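PDB 2R1J: repressor protein C2 from Enterobacteria phage P22, which binds the OR and OL operators of the phage genome through a helix-turn-helix domain, blocking transcription of lytic genes and so maintaining lysogeny. Local coordinates for residues Glu8-Arg13 / Lys55-Ser60. Numbering follows the deposited sequence.
Sequences ERIRAR and KALQCS. With nucleotides of chain B.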
ATOM      1  N   GLU C   8      -3.071  -1.116 -15.725  1.00 31.40           N
ATOM      2  CA  GLU C   8      -3.844  -0.456 -16.771  1.00 32.91           C
ATOM      3  C   GLU C   8      -4.515   0.790 -16.217  1.00 31.79           C
ATOM      4  O   GLU C   8      -4.599   1.817 -16.905  1.00 32.56           O
ATOM      5  CB  GLU C   8      -4.875  -1.442 -17.348  1.00 33.61           C
ATOM      6  CG  GLU C   8      -4.240  -2.465 -18.296  1.00 37.67           C
ATOM      7  CD  GLU C   8      -5.154  -3.650 -18.636  1.00 40.84           C
ATOM      8  OE1 GLU C   8      -4.925  -4.281 -19.686  1.00 42.99           O
ATOM      9  OE2 GLU C   8      -6.077  -3.962 -17.854  1.00 43.03           O
ATOM     10  N   ARG C   9      -4.994   0.710 -14.978  1.00 30.63           N
ATOM     11  CA  ARG C   9      -5.627   1.853 -14.343  1.00 30.56           C
ATOM     12  C   ARG C   9      -4.596   2.932 -14.041  1.00 31.42           C
ATOM     13  O   ARG C   9      -4.896   4.127 -14.067  1.00 32.20           O
ATOM     14  CB  ARG C   9      -6.337   1.424 -13.064  1.00 31.46           C
ATOM     15  CG  ARG C   9      -7.600   0.620 -13.344  1.00 31.89           C
ATOM     16  CD  ARG C   9      -8.384   0.308 -12.074  1.00 33.00           C
ATOM     17  NE  ARG C   9      -7.774  -0.763 -11.287  1.00 33.11           N
ATOM     18  CZ  ARG C   9      -7.918  -2.062 -11.534  1.00 35.28           C
ATOM     19  NH1 ARG C   9      -8.657  -2.483 -12.563  1.00 36.10           N
ATOM     20  NH2 ARG C   9      -7.326  -2.955 -10.740  1.00 35.20           N
ATOM     21  N   ILE C  10      -3.371   2.505 -13.758  1.00 29.59           N
ATOM     22  CA  ILE C  10      -2.301   3.445 -13.478  1.00 28.68           C
ATOM     23  C   ILE C  10      -1.951   4.224 -14.744  1.00 29.38           C
ATOM     24  O   ILE C  10      -1.880   5.463 -14.710  1.00 29.55           O
ATOM     25  CB  ILE C  10      -1.037   2.699 -12.953  1.00 28.24           C
ATOM     26  CG1 ILE C  10      -1.317   2.168 -11.538  1.00 27.65           C
ATOM     27  CG2 ILE C  10       0.152   3.629 -12.895  1.00 29.06           C
ATOM     28  CD1 ILE C  10      -0.146   1.356 -10.957  1.00 27.03           C
ATOM     29  N   ARG C  11      -1.752   3.513 -15.851  1.00 28.08           N
ATOM     30  CA  ARG C  11      -1.380   4.176 -17.096  1.00 30.03           C
ATOM     31  C   ARG C  11      -2.501   5.088 -17.564  1.00 31.47           C
ATOM     32  O   ARG C  11      -2.245   6.236 -17.901  1.00 30.97           O
ATOM     33  CB  ARG C  11      -1.009   3.156 -18.181  1.00 30.42           C
ATOM     34  CG  ARG C  11      -0.767   3.761 -19.559  1.00 31.09           C
ATOM     35  CD  ARG C  11      -0.139   2.756 -20.504  1.00 33.09           C
ATOM     36  NE  ARG C  11       1.252   2.491 -20.133  1.00 34.50           N
ATOM     37  CZ  ARG C  11       2.025   1.565 -20.694  1.00 35.11           C
ATOM     38  NH1 ARG C  11       1.553   0.797 -21.669  1.00 35.59           N
ATOM     39  NH2 ARG C  11       3.273   1.399 -20.265  1.00 35.56           N
ATOM     40  N   ALA C  12      -3.739   4.604 -17.564  1.00 31.87           N
ATOM     41  CA  ALA C  12      -4.830   5.464 -18.023  1.00 33.38           C
ATOM     42  C   ALA C  12      -4.912   6.743 -17.200  1.00 34.10           C
ATOM     43  O   ALA C  12      -5.123   7.835 -17.736  1.00 33.66           O
ATOM     44  CB  ALA C  12      -6.149   4.727 -17.973  1.00 33.85           C
ATOM     45  N   ARG C  13      -4.729   6.619 -15.892  1.00 34.21           N
ATOM     46  CA  ARG C  13      -4.798   7.771 -15.010  1.00 35.75           C
ATOM     47  C   ARG C  13      -3.658   8.749 -15.287  1.00 34.83           C
ATOM     48  O   ARG C  13      -3.844   9.974 -15.240  1.00 34.30           O
ATOM     49  CB  ARG C  13      -4.772   7.290 -13.559  1.00 38.13           C
ATOM     50  CG  ARG C  13      -5.538   8.147 -12.595  1.00 43.10           C
ATOM     51  CD  ARG C  13      -6.993   8.223 -13.000  1.00 46.19           C
ATOM     52  NE  ARG C  13      -7.780   9.000 -12.053  1.00 50.33           N
ATOM     53  CZ  ARG C  13      -7.568  10.285 -11.775  1.00 51.51           C
ATOM     54  NH1 ARG C  13      -8.340  10.911 -10.895  1.00 52.29           N
ATOM     55  NH2 ARG C  13      -6.587  10.944 -12.377  1.00 52.87           N
ATOM     56  N   LYS C  55      -2.028   9.429  -4.403  1.00 31.28           N
ATOM     57  CA  LYS C  55      -2.114  10.884  -4.247  1.00 31.68           C
ATOM     58  C   LYS C  55      -1.705  11.585  -5.549  1.00 31.91           C
ATOM     59  O   LYS C  55      -2.404  12.493  -6.021  1.00 32.29           O
ATOM     60  CB  LYS C  55      -1.242  11.352  -3.087  1.00 33.51           C
ATOM     61  CG  LYS C  55      -1.798  10.920  -1.759  1.00 36.23           C
ATOM     62  CD  LYS C  55      -0.885  11.263  -0.620  1.00 38.93           C
ATOM     63  CE  LYS C  55      -1.516  10.799   0.681  1.00 41.30           C
ATOM     64  NZ  LYS C  55      -1.920   9.350   0.609  1.00 42.21           N
ATOM     65  N   ALA C  56      -0.598  11.163  -6.143  1.00 30.03           N
ATOM     66  CA  ALA C  56      -0.139  11.765  -7.401  1.00 30.55           C
ATOM     67  C   ALA C  56      -1.169  11.630  -8.519  1.00 31.47           C
ATOM     68  O   ALA C  56      -1.310  12.536  -9.348  1.00 31.78           O
ATOM     69  CB  ALA C  56       1.192  11.130  -7.841  1.00 31.73           C
ATOM     70  N   LEU C  57      -1.895  10.516  -8.545  1.00 30.93           N
ATOM     71  CA  LEU C  57      -2.899  10.283  -9.583  1.00 32.12           C
ATOM     72  C   LEU C  57      -4.292  10.756  -9.183  1.00 33.24           C
ATOM     73  O   LEU C  57      -5.241  10.553  -9.917  1.00 34.63           O
ATOM     74  CB  LEU C  57      -2.958   8.804  -9.961  1.00 31.32           C
ATOM     75  CG  LEU C  57      -1.674   8.203 -10.546  1.00 29.92           C
ATOM     76  CD1 LEU C  57      -1.894   6.711 -10.856  1.00 30.84           C
ATOM     77  CD2 LEU C  57      -1.282   8.958 -11.813  1.00 30.85           C
ATOM     78  N   GLN C  58      -4.405  11.344  -8.001  1.00 34.58           N
ATOM     79  CA  GLN C  58      -5.673  11.884  -7.508  1.00 37.01           C
ATOM     80  C   GLN C  58      -6.803  10.866  -7.382  1.00 37.95           C
ATOM     81  O   GLN C  58      -7.940  11.129  -7.768  1.00 38.28           O
ATOM     82  CB  GLN C  58      -6.108  13.046  -8.414  1.00 38.04           C
ATOM     83  CG  GLN C  58      -4.982  14.027  -8.662  1.00 39.65           C
ATOM     84  CD  GLN C  58      -5.356  15.168  -9.591  1.00 41.66           C
ATOM     85  OE1 GLN C  58      -4.510  15.989  -9.938  1.00 42.25           O
ATOM     86  NE2 GLN C  58      -6.620  15.229  -9.992  1.00 42.47           N
ATOM     87  N   CYS C  59      -6.503   9.700  -6.825  1.00 37.15           N
ATOM     88  CA  CYS C  59      -7.528   8.690  -6.662  1.00 36.53           C
ATOM     89  C   CYS C  59      -7.238   7.873  -5.412  1.00 36.67           C
ATOM     90  O   CYS C  59      -6.251   8.114  -4.723  1.00 37.89           O
ATOM     91  CB  CYS C  59      -7.571   7.786  -7.890  1.00 36.41           C
ATOM     92  SG  CYS C  59      -6.037   6.849  -8.185  1.00 37.86           S
ATOM     93  N   SER C  60      -8.087   6.902  -5.108  1.00 35.51           N
ATOM     94  CA  SER C  60      -7.845   6.101  -3.916  1.00 34.24           C
ATOM     95  C   SER C  60      -6.991   4.877  -4.250  1.00 32.63           C
ATOM     96  O   SER C  60      -6.946   4.426  -5.395  1.00 31.81           O
ATOM     97  CB  SER C  60      -9.170   5.631  -3.305  1.00 33.77           C
ATOM     98  OG  SER C  60      -9.738   4.600  -4.092  1.00 34.78           O
TER
ATOM     99  P    DT B   4       6.421   1.087 -21.459  1.00 31.60           P
ATOM    100  OP1  DT B   4       5.162   0.506 -21.977  1.00 31.08           O
ATOM    101  OP2  DT B   4       6.471   1.514 -20.028  1.00 30.19           O
ATOM    102  O5'  DT B   4       7.570   0.039 -21.774  1.00 30.80           O
ATOM    103  C5'  DT B   4       7.826  -0.329 -23.132  1.00 32.52           C
ATOM    104  C4'  DT B   4       9.026  -1.239 -23.239  1.00 32.92           C
ATOM    105  O4'  DT B   4      10.240  -0.519 -22.947  1.00 31.70           O
ATOM    106  C3'  DT B   4       9.035  -2.479 -22.344  1.00 33.59           C
ATOM    107  O3'  DT B   4       9.491  -3.560 -23.153  1.00 36.09           O
ATOM    108  C2'  DT B   4      10.058  -2.134 -21.270  1.00 32.70           C
ATOM    109  C1'  DT B   4      11.041  -1.272 -22.036  1.00 31.77           C
ATOM    110  N1   DT B   4      11.824  -0.298 -21.257  1.00 27.75           N
ATOM    111  C2   DT B   4      13.201  -0.276 -21.418  1.00 26.53           C
ATOM    112  O2   DT B   4      13.820  -1.107 -22.060  1.00 29.26           O
ATOM    113  N3   DT B   4      13.834   0.759 -20.787  1.00 26.28           N
ATOM    114  C4   DT B   4      13.252   1.737 -20.009  1.00 25.83           C
ATOM    115  O4   DT B   4      13.939   2.635 -19.553  1.00 27.70           O
ATOM    116  C5   DT B   4      11.826   1.611 -19.812  1.00 26.24           C
ATOM    117  C7   DT B   4      11.129   2.593 -18.930  1.00 27.78           C
ATOM    118  C6   DT B   4      11.186   0.607 -20.436  1.00 26.73           C
TER
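Arg13 lays its side chain against the backbone of Leu57 where helix 47-56 has just ended. The two side chains pass alongside one another, pointing in opposite senses, with Arg13 CG packing on Leu57 CB at 3.7 Å. The chi2 bend of Arg13 (59°) turns CD out of line with the start of the chain, and the guanidinium beyond it takes Leu57 O over one face, Arg13 NH2 lying 2.8 Å from Leu57 O. The angle there is too poor for a hydrogen bond, as it is for Arg13 NH1 and Gln58 O at 3.2 Å; the approach of a cationic group to two carbonyls is probably favourable electrostatically. Cys59 CB lies obliquely to the same group, 4.3 Å from Arg13 NE. Deeper in, Leu57 CD1 meets Ile10 CG2 at 4.2 Å. This is the hydrophobic interior of the Cro/C1-type helix-turn-helix domain, the N-terminal, DNA-binding part of the repressor: Leu57 also touches Leu24 of helix 21-28, while Ile10 reaches Trp38 of helix 32-39 and Leu64 of helix 61-66. The carbonyls facing Arg13 are presented by a Schellman motif, in which Gln58 takes positive phi (60°) and leaves the helix. Two residues on, Ser60 N-caps helix 61-66, its OG bonded to Tyr63 N. Helix 6-17 also reaches the operator: Arg11 NH2 donates a bent hydrogen bond (141°) to phosphate oxygen OP1 of DT4 in chain B at 2.7 Å. A salt bridge from Arg11 NE to Glu39 OE1 is consistent with a second-shell role in orienting this phosphate-binding guanidinium.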